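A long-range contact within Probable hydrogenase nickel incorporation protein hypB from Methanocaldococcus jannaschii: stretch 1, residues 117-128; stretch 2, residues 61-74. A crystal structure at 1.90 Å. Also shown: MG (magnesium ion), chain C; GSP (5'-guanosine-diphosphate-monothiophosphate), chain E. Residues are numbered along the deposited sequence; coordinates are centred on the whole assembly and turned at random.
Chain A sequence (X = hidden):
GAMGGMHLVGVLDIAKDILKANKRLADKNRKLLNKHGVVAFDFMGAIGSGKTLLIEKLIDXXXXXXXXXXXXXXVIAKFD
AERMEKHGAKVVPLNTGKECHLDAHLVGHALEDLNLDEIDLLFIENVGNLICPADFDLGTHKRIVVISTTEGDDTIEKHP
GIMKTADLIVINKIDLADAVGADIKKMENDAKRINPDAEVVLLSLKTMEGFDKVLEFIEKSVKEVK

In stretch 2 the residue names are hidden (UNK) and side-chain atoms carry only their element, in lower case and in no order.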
# COMPACT_ATOMS: atom_id res chain seq x y z
N ASP A 117 16.13 -9.31 -28.21
CA ASP A 117 17.50 -9.61 -28.64
C ASP A 117 18.44 -8.44 -28.41
O ASP A 117 19.65 -8.53 -28.69
CB ASP A 117 17.52 -10.05 -30.11
CG ASP A 117 16.93 -11.43 -30.31
OD1 ASP A 117 17.18 -12.33 -29.47
OD2 ASP A 117 16.21 -11.62 -31.30
N GLU A 118 17.90 -7.33 -27.91
CA GLU A 118 18.70 -6.18 -27.52
C GLU A 118 18.49 -5.83 -26.05
O GLU A 118 18.74 -4.70 -25.62
CB GLU A 118 18.41 -4.98 -28.43
CG GLU A 118 19.11 -5.06 -29.79
CD GLU A 118 20.63 -5.21 -29.68
OE1 GLU A 118 21.28 -4.35 -29.03
OE2 GLU A 118 21.18 -6.18 -30.24
N ILE A 119 18.03 -6.81 -25.27
CA ILE A 119 17.79 -6.65 -23.84
C ILE A 119 18.42 -7.82 -23.08
O ILE A 119 18.33 -8.97 -23.52
CB ILE A 119 16.25 -6.55 -23.51
CG1 ILE A 119 15.61 -5.33 -24.19
CG2 ILE A 119 15.99 -6.53 -22.00
CD1 ILE A 119 16.22 -3.97 -23.83
N ASP A 120 19.07 -7.53 -21.96
CA ASP A 120 19.64 -8.56 -21.09
C ASP A 120 18.86 -8.70 -19.78
O ASP A 120 18.66 -9.81 -19.28
CB ASP A 120 21.12 -8.27 -20.80
CG ASP A 120 21.95 -8.09 -22.06
OD1 ASP A 120 21.91 -8.98 -22.94
OD2 ASP A 120 22.63 -7.05 -22.18
N LEU A 121 18.43 -7.56 -19.24
CA LEU A 121 17.69 -7.52 -17.97
C LEU A 121 16.35 -6.82 -18.14
O LEU A 121 16.25 -5.79 -18.81
CB LEU A 121 18.49 -6.78 -16.89
CG LEU A 121 19.88 -7.28 -16.49
CD1 LEU A 121 20.46 -6.38 -15.41
CD2 LEU A 121 19.84 -8.72 -16.03
N LEU A 122 15.32 -7.39 -17.52
CA LEU A 122 14.00 -6.77 -17.49
C LEU A 122 13.56 -6.51 -16.05
O LEU A 122 13.47 -7.43 -15.24
CB LEU A 122 12.97 -7.66 -18.20
CG LEU A 122 11.50 -7.21 -18.19
CD1 LEU A 122 11.31 -5.86 -18.88
CD2 LEU A 122 10.60 -8.27 -18.82
N PHE A 123 13.31 -5.24 -15.75
CA PHE A 123 12.79 -4.85 -14.44
C PHE A 123 11.33 -4.47 -14.58
O PHE A 123 10.98 -3.54 -15.31
CB PHE A 123 13.57 -3.66 -13.85
CG PHE A 123 15.05 -3.91 -13.64
CD1 PHE A 123 15.96 -2.85 -13.78
CD2 PHE A 123 15.53 -5.17 -13.29
CE1 PHE A 123 17.33 -3.05 -13.58
CE2 PHE A 123 16.90 -5.38 -13.10
CZ PHE A 123 17.80 -4.32 -13.25
N ILE A 124 10.46 -5.20 -13.88
CA ILE A 124 9.04 -4.91 -13.89
C ILE A 124 8.61 -4.30 -12.56
O ILE A 124 8.75 -4.95 -11.52
CB ILE A 124 8.19 -6.18 -14.16
CG1 ILE A 124 8.68 -6.93 -15.40
CG2 ILE A 124 6.70 -5.81 -14.27
CD1 ILE A 124 7.89 -8.20 -15.71
N GLU A 125 8.12 -3.07 -12.59
CA GLU A 125 7.55 -2.48 -11.38
C GLU A 125 6.07 -2.79 -11.30
O GLU A 125 5.27 -2.25 -12.07
CB GLU A 125 7.80 -0.98 -11.27
CG GLU A 125 7.32 -0.42 -9.94
CD GLU A 125 7.79 0.99 -9.67
OE1 GLU A 125 8.78 1.42 -10.28
OE2 GLU A 125 7.15 1.69 -8.85
N ASN A 126 5.72 -3.67 -10.37
CA ASN A 126 4.35 -4.06 -10.13
C ASN A 126 3.59 -2.92 -9.46
O ASN A 126 4.19 -1.92 -9.05
CB ASN A 126 4.33 -5.30 -9.23
CG ASN A 126 3.21 -6.26 -9.58
OD1 ASN A 126 2.07 -5.85 -9.82
ND2 ASN A 126 3.53 -7.54 -9.60
N VAL A 127 2.27 -3.05 -9.35
CA VAL A 127 1.49 -2.03 -8.65
C VAL A 127 1.79 -2.10 -7.14
O VAL A 127 2.09 -3.18 -6.62
CB VAL A 127 -0.03 -2.14 -8.94
CG1 VAL A 127 -0.29 -2.47 -10.42
CG2 VAL A 127 -0.67 -3.17 -8.06
N GLY A 128 1.74 -0.96 -6.46
CA GLY A 128 2.02 -0.89 -5.02
C GLY A 128 0.88 -1.46 -4.20
O GLY A 128 -0.15 -0.81 -4.02
N UNK A 61 23.68 1.66 -12.39
CA UNK A 61 24.86 0.91 -11.99
C UNK A 61 25.10 -0.39 -12.75
O UNK A 61 26.16 -0.99 -12.63
c UNK A 61 25.10 2.03 -9.72
c UNK A 61 24.85 0.72 -10.46
o UNK A 61 26.21 2.55 -9.72
n UNK A 61 24.04 2.59 -9.13
N UNK A 62 24.13 -0.78 -13.58
CA UNK A 62 24.24 -2.02 -14.36
C UNK A 62 24.23 -1.81 -15.87
O UNK A 62 24.52 -2.74 -16.62
c UNK A 62 21.83 -4.33 -12.26
c UNK A 62 24.33 -4.59 -12.43
c UNK A 62 23.12 -3.00 -13.97
c UNK A 62 23.16 -3.63 -12.57
N UNK A 63 23.92 -0.59 -16.31
CA UNK A 63 23.75 -0.32 -17.75
C UNK A 63 25.04 -0.44 -18.56
O UNK A 63 24.99 -0.59 -19.78
c UNK A 63 23.04 3.52 -17.72
n UNK A 63 23.02 5.99 -17.58
c UNK A 63 23.87 2.26 -17.55
c UNK A 63 23.07 1.04 -17.99
c UNK A 63 23.87 4.77 -17.51
N UNK A 64 26.18 -0.39 -17.88
CA UNK A 64 27.49 -0.57 -18.53
C UNK A 64 27.75 -2.03 -18.90
O UNK A 64 28.53 -2.32 -19.81
c UNK A 64 28.62 -0.05 -17.63
o UNK A 64 28.14 -0.31 -15.31
c UNK A 64 28.71 -0.80 -16.31
o UNK A 64 29.33 -1.88 -16.26
N UNK A 65 27.06 -2.92 -18.20
CA UNK A 65 27.26 -4.36 -18.32
C UNK A 65 26.08 -5.02 -19.03
O UNK A 65 26.25 -6.01 -19.73
c UNK A 65 27.87 -6.42 -16.90
c UNK A 65 28.30 -6.80 -15.49
c UNK A 65 27.45 -4.97 -16.93
n UNK A 65 28.85 -8.66 -13.95
c UNK A 65 28.53 -8.29 -15.36
N UNK A 66 24.88 -4.46 -18.83
CA UNK A 66 23.65 -5.03 -19.37
C UNK A 66 22.80 -4.01 -20.11
O UNK A 66 22.77 -2.84 -19.74
c UNK A 66 24.16 -9.01 -17.19
c UNK A 66 24.00 -6.44 -16.18
c UNK A 66 22.80 -5.63 -18.25
o UNK A 66 25.28 -9.72 -15.21
c UNK A 66 24.68 -8.72 -15.94
c UNK A 66 23.56 -8.01 -17.93
c UNK A 66 23.46 -6.71 -17.44
c UNK A 66 24.61 -7.44 -15.43
N UNK A 67 22.10 -4.48 -21.14
CA UNK A 67 21.06 -3.69 -21.78
C UNK A 67 19.76 -3.94 -21.01
O UNK A 67 19.34 -5.08 -20.84
n UNK A 67 23.45 -5.44 -27.29
c UNK A 67 20.91 -4.09 -23.25
c UNK A 67 22.16 -3.80 -24.09
c UNK A 67 23.48 -4.56 -26.09
c UNK A 67 22.12 -4.54 -25.42
N UNK A 68 19.16 -2.86 -20.53
CA UNK A 68 18.06 -2.98 -19.57
C UNK A 68 16.76 -2.40 -20.11
O UNK A 68 16.74 -1.31 -20.69
c UNK A 68 20.45 -2.08 -16.63
c UNK A 68 18.44 -2.31 -18.21
c UNK A 68 17.27 -2.40 -17.21
c UNK A 68 19.69 -2.96 -17.62
N UNK A 69 15.68 -3.16 -19.93
CA UNK A 69 14.33 -2.70 -20.24
C UNK A 69 13.51 -2.72 -18.97
O UNK A 69 13.80 -3.47 -18.04
c UNK A 69 13.69 -3.60 -21.29
N UNK A 70 12.47 -1.88 -18.94
CA UNK A 70 11.52 -1.86 -17.84
C UNK A 70 10.07 -1.94 -18.30
O UNK A 70 9.73 -1.50 -19.41
c UNK A 70 11.68 -0.59 -17.00
s UNK A 70 13.31 -0.39 -16.28
N UNK A 71 9.24 -2.52 -17.44
CA UNK A 71 7.79 -2.43 -17.55
C UNK A 71 7.32 -1.75 -16.27
O UNK A 71 7.59 -2.23 -15.16
c UNK A 71 5.61 -3.75 -17.52
c UNK A 71 7.25 -5.96 -19.16
c UNK A 71 7.14 -3.83 -17.70
c UNK A 71 7.48 -4.44 -19.06
N UNK A 72 6.65 -0.61 -16.43
CA UNK A 72 6.17 0.16 -15.29
C UNK A 72 4.65 0.16 -15.28
O UNK A 72 4.01 0.78 -16.13
c UNK A 72 6.70 1.58 -15.34
N UNK A 73 4.08 -0.57 -14.32
CA UNK A 73 2.63 -0.64 -14.17
C UNK A 73 2.13 0.15 -12.97
O UNK A 73 2.63 -0.01 -11.86
N UNK A 74 1.16 1.02 -13.21
CA UNK A 74 0.45 1.73 -12.15
C UNK A 74 -0.81 2.36 -12.74
O UNK A 74 -0.99 2.33 -13.95
o UNK A 74 1.37 4.23 -9.61
c UNK A 74 1.33 2.80 -11.51
c UNK A 74 0.85 3.23 -10.13
o UNK A 74 -0.05 2.57 -9.55
MG MG C . 7.23 3.76 -8.31
PG GSP E . 5.00 3.93 -6.01
O3B GSP E . 6.24 4.25 -5.04
S1G GSP E . 3.99 2.73 -5.29
O2G GSP E . 4.23 5.26 -6.17
O3G GSP E . 5.53 3.47 -7.38
PB GSP E . 7.69 3.55 -5.14
O1B GSP E . 7.68 2.32 -4.33
O2B GSP E . 8.13 3.31 -6.53
PA GSP E . 9.56 5.77 -4.88
O1A GSP E . 10.77 5.24 -5.56
O2A GSP E . 8.80 6.70 -5.76
O3A GSP E . 8.62 4.59 -4.32
O5' GSP E . 10.00 6.44 -3.50
C5' GSP E . 9.05 7.00 -2.62
C4' GSP E . 9.69 8.12 -1.81
O4' GSP E . 10.61 7.59 -0.87
C3' GSP E . 10.46 9.11 -2.66
O3' GSP E . 10.21 10.38 -2.10
C2' GSP E . 11.91 8.73 -2.45
O2' GSP E . 12.77 9.83 -2.54
C1' GSP E . 11.90 8.18 -1.04
N9 GSP E . 12.88 7.13 -0.72
C8 GSP E . 13.05 5.92 -1.34
N7 GSP E . 14.03 5.25 -0.67
C5 GSP E . 14.46 6.02 0.36
C6 GSP E . 15.42 5.82 1.34
O6 GSP E . 16.08 4.78 1.38
N1 GSP E . 15.64 6.81 2.29
C2 GSP E . 14.90 7.99 2.25
N2 GSP E . 15.11 8.94 3.15
N3 GSP E . 13.94 8.17 1.27
C4 GSP E . 13.73 7.20 0.34
O HOH W 1 3.62 0.77 -9.47
O HOH W 2 1.15 1.18 -7.78
O HOH W 3 7.32 5.74 -7.83

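Position 61 carries two side-chain carbons, the second bearing one oxygen and one nitrogen, an amide, and it lies beyond reach of stretch 1; it is N61, a polar residue at home on the exposed surface. Position 62 has four carbons forked at the second, which makes it L62. Its CA-to-CB bond points toward stretch 1, and CD1 lies 4.0 Å from L121 CD1 and 4.1 Å from F123 CZ, at the edge of that ring, so a branched apolar chain suits this buried site. Position 63, four carbons in a row ending in nitrogen, is K63, and position 64, two carbons with two oxygens on the second, is D64; both are charged, exposed and free of contact. Position 65 again shows four carbons in a row and a nitrogen. It is K65, whose extended chain leads away from stretch 1.

At position 66 one carbon leads to a six-carbon ring bearing an oxygen, hence Y66. L121 packs against the ring, with CG 4.2 Å from its centroid in an off-centre CH-pi contact, while CB of D120 sits at the ring edge. The flat ring offers an apolar surface to leucine, and its hydroxyl is hydrogen-bonded elsewhere in the structure. Position 67 has four carbons in a row ending in nitrogen: K67. Its NZ forms a salt bridge with E118 OE1 at 3.0 Å, and the long chain lets the charge reach across at the exposed margin.

Position 68 has four carbons, forked at the first, with one arm two carbons long: I68. Its CG2 packs 3.7 Å from F123 CE1, as befits a beta-branched residue in a buried strand. Position 69 has a single carbon and is A69; this CB meets I119 CD1 at 3.6 Å and L122 CD1 at 4.1 Å, two larger side chains packed close against a small one. Position 70, one carbon and a sulfur, is C70, with SG 4.1 Å from F123 CB, a compact group in a buried setting. Position 71 repeats the isoleucine fork: I71 places CB 4.0 Å from I124 CG2 and CD1 4.1 Å from L122 CD1.

Position 72 has one carbon, A72, small and buried, paired with E125. Position 73 has no side-chain atoms and is G73; an ideal CB there would lie 3.7 Å from E125 O. Position 74, two carbons with two oxygens on the second, is D74, whose OD1 accepts a 2.6 Å hydrogen bond from a water that in turn accepts one from G128 N.

The contact is a parallel strand pair. K67 O accepts from D120 N (2.7 Å) and L121 N (3.1 Å), while K67 N donates to D120 OD2 (2.8 Å). Bonds then alternate from A69 N to L121 O (2.9 Å) through G73 N to E125 O (3.0 Å). L121, F123 and E125 share one face with I68, C70 and A72; L122 and I124 share the other with A69 and I71. Near the far end, E125 OE2 binds magnesium at 2.1 Å.

Stretch 2 61-74: NLKDKYKIACIAGD
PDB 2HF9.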